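Local coordinates for phosphoserine aminotransferase SerC (Cytophaga hutchinsonii ATCC 33406, PDB 3FFR) that catalyses the PLP-dependent transamination between glutamate and 3-phosphohydroxypyruvate that yields phosphoserine and 2-oxoglutarate in serine biosynthesis, at the interface of chains A and B. Coordinates in Å, arbitrary orientation; residue numbers count along the deposited sequence, not the author numbering. Chains: chain A/B, Phosphoserine aminotransferase SerC.

The interface of chains A and B. Residues chain A 69, 71, 75, 101; chain B 224-225, 242.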
ATOM      1  N   SER A  69      -0.873   4.938   1.541  1.00 25.87           N
ATOM      2  CA  SER A  69      -1.779   5.942   0.949  1.00 25.70           C
ATOM      3  C   SER A  69      -1.911   7.142   1.866  1.00 25.90           C
ATOM      4  O   SER A  69      -1.512   7.085   3.036  1.00 28.05           O
ATOM      5  CB  SER A  69      -3.200   5.313   0.775  1.00 25.75           C
ATOM      6  OG  SER A  69      -3.748   4.911   2.028  1.00 26.50           O
ATOM      7  N   THR A  71      -4.737   8.348   2.739  1.00 26.63           N
ATOM      8  CA  THR A  71      -5.890   7.973   3.579  1.00 26.82           C
ATOM      9  C   THR A  71      -5.413   7.182   4.815  1.00 25.71           C
ATOM     10  O   THR A  71      -5.837   7.425   5.959  1.00 26.67           O
ATOM     11  CB  THR A  71      -6.952   7.182   2.787  1.00 25.08           C
ATOM     12  OG1 THR A  71      -7.395   7.961   1.659  1.00 26.00           O
ATOM     13  CG2 THR A  71      -8.190   6.832   3.656  1.00 27.34           C
ATOM     14  N   GLU A  75      -5.605   8.214   9.134  1.00 26.85           N
ATOM     15  CA  GLU A  75      -5.863   7.289  10.250  1.00 24.67           C
ATOM     16  C   GLU A  75      -4.718   7.254  11.256  1.00 25.16           C
ATOM     17  O   GLU A  75      -4.937   7.330  12.482  1.00 25.52           O
ATOM     18  CB  GLU A  75      -6.177   5.883   9.730  1.00 27.43           C
ATOM     19  CG  GLU A  75      -6.569   4.909  10.842  1.00 25.68           C
ATOM     20  CD  GLU A  75      -6.808   3.510  10.321  1.00 29.77           C
ATOM     21  OE1 GLU A  75      -5.816   2.794  10.139  1.00 31.31           O
ATOM     22  OE2 GLU A  75      -7.974   3.124  10.233  1.00 29.12           O
ATOM     23  N   PHE A 101     -12.984  10.760  10.294  1.00 26.69           N
ATOM     24  CA  PHE A 101     -12.124   9.684  10.847  1.00 26.23           C
ATOM     25  C   PHE A 101     -11.934   9.861  12.346  1.00 26.42           C
ATOM     26  O   PHE A 101     -11.832   8.886  13.096  1.00 27.69           O
ATOM     27  CB  PHE A 101     -10.726   9.682  10.192  1.00 26.72           C
ATOM     28  CG  PHE A 101     -10.642   8.946   8.897  1.00 25.93           C
ATOM     29  CD1 PHE A 101     -11.747   8.796   8.058  1.00 28.28           C
ATOM     30  CD2 PHE A 101      -9.414   8.419   8.487  1.00 27.70           C
ATOM     31  CE1 PHE A 101     -11.648   8.116   6.848  1.00 26.94           C
ATOM     32  CE2 PHE A 101      -9.302   7.764   7.281  1.00 27.78           C
ATOM     33  CZ  PHE A 101     -10.408   7.626   6.456  1.00 26.55           C
TER
ATOM     34  N   THR B 224     -11.466   2.815  10.211  1.00 25.79           N
ATOM     35  CA  THR B 224     -11.875   3.926   9.347  1.00 25.31           C
ATOM     36  C   THR B 224     -12.040   3.444   7.910  1.00 25.86           C
ATOM     37  O   THR B 224     -13.071   2.843   7.588  1.00 27.84           O
ATOM     38  CB  THR B 224     -10.946   5.164   9.445  1.00 25.30           C
ATOM     39  OG1 THR B 224      -9.617   4.845   9.014  1.00 26.28           O
ATOM     40  CG2 THR B 224     -10.945   5.774  10.875  1.00 23.28           C
ATOM     41  N   TYR B 225     -11.052   3.723   7.077  1.00 27.23           N
ATOM     42  CA  TYR B 225     -11.131   3.367   5.647  1.00 27.79           C
ATOM     43  C   TYR B 225     -11.111   1.886   5.386  1.00 26.63           C
ATOM     44  O   TYR B 225     -11.696   1.403   4.396  1.00 26.45           O
ATOM     45  CB  TYR B 225     -10.050   4.119   4.807  1.00 28.18           C
ATOM     46  CG  TYR B 225      -8.648   3.639   5.008  1.00 26.60           C
ATOM     47  CD1 TYR B 225      -8.002   3.782   6.230  1.00 26.06           C
ATOM     48  CD2 TYR B 225      -7.972   3.018   3.991  1.00 27.45           C
ATOM     49  CE1 TYR B 225      -6.719   3.295   6.429  1.00 29.47           C
ATOM     50  CE2 TYR B 225      -6.672   2.533   4.166  1.00 27.08           C
ATOM     51  CZ  TYR B 225      -6.061   2.658   5.392  1.00 29.30           C
ATOM     52  OH  TYR B 225      -4.802   2.154   5.584  1.00 29.26           O
ATOM     53  N   GLU B 242      -9.915   3.893  -0.698  1.00 27.11           N
ATOM     54  CA  GLU B 242      -8.832   4.826  -1.019  1.00 26.55           C
ATOM     55  C   GLU B 242      -8.272   4.561  -2.425  1.00 27.08           C
ATOM     56  O   GLU B 242      -8.664   3.588  -3.063  1.00 27.73           O
ATOM     57  CB  GLU B 242      -7.712   4.703   0.017  1.00 27.62           C
ATOM     58  CG  GLU B 242      -6.710   3.562  -0.227  1.00 28.33           C
ATOM     59  CD  GLU B 242      -7.194   2.122   0.084  1.00 33.67           C
ATOM     60  OE1 GLU B 242      -8.398   1.855   0.272  1.00 28.50           O
ATOM     61  OE2 GLU B 242      -6.335   1.225   0.142  1.00 32.56           O
TER
HETATM   62  O   HOH W   1      -9.453   1.183   9.042  1.00 22.65           O
HETATM   63  O   HOH W   2      -3.807   2.096   1.416  1.00 32.58           O
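Helices 70-81 and 93-104 of chain A meet loop segments of chain B at the two-fold interface of the deposited pair, probably the dimer usual for fold-type I, PLP-dependent aminotransferases. B:Thr224 makes a direct polar contact in this patch. Its hydroxyl OG1 donates a hydrogen bond of 2.7 Å to the carboxylate oxygen OE2 of A:Glu75. The hydroxyl comes from above the carboxylate plane, 37° out of it. Water 1 also bonds to A:Glu75 OE2 and reaches the backbone N of B:Thr224 at 2.8 Å. One carboxylate oxygen thus holds both the side chain and the main chain of B:Thr224. A:Glu75 reaches across with CG anti to its backbone N (chi1 -175°) and an extended chain.

The ring of A:Phe101 lies against the same threonine. B:Thr224 CB sits over the centre of one face, 3.6 Å from the ring centroid, in a CH-pi contact. The methyl CG2 packs near ring atom CG, while OG1 points on to A:Glu75. Replacing A:Phe101 by an alanine would probably open a gap beside B:Thr224 and leave its side chain freer to turn away from the A:Glu75 carboxylate.

Next along the patch, the methyl CG2 of A:Thr71 touches B:Tyr225 at CB, 3.5 Å away, and also at ring atom CG. That methyl is anti to the backbone N, which turns it towards the tyrosine. The carboxylate of A:Glu75 passes near the other end of the ring, with CD 3.9 Å from B:Tyr225 CE1 and the two planes 56° apart.

B:Glu242 packs its CB against A:Thr71 CB at 3.8 Å. Its carboxylate oxygen OE2 binds water 2, which also bonds to A:Ser69 OG at 2.9 Å. The patch has a twin with the chains exchanged. A:Thr71 and A:Glu75 lie on helix 70-81 and A:Phe101 on helix 93-104, facing the chain B loop that holds B:Thr224 and B:Tyr225, while A:Ser69 lies in the loop between strand 62-67 and helix 70-81.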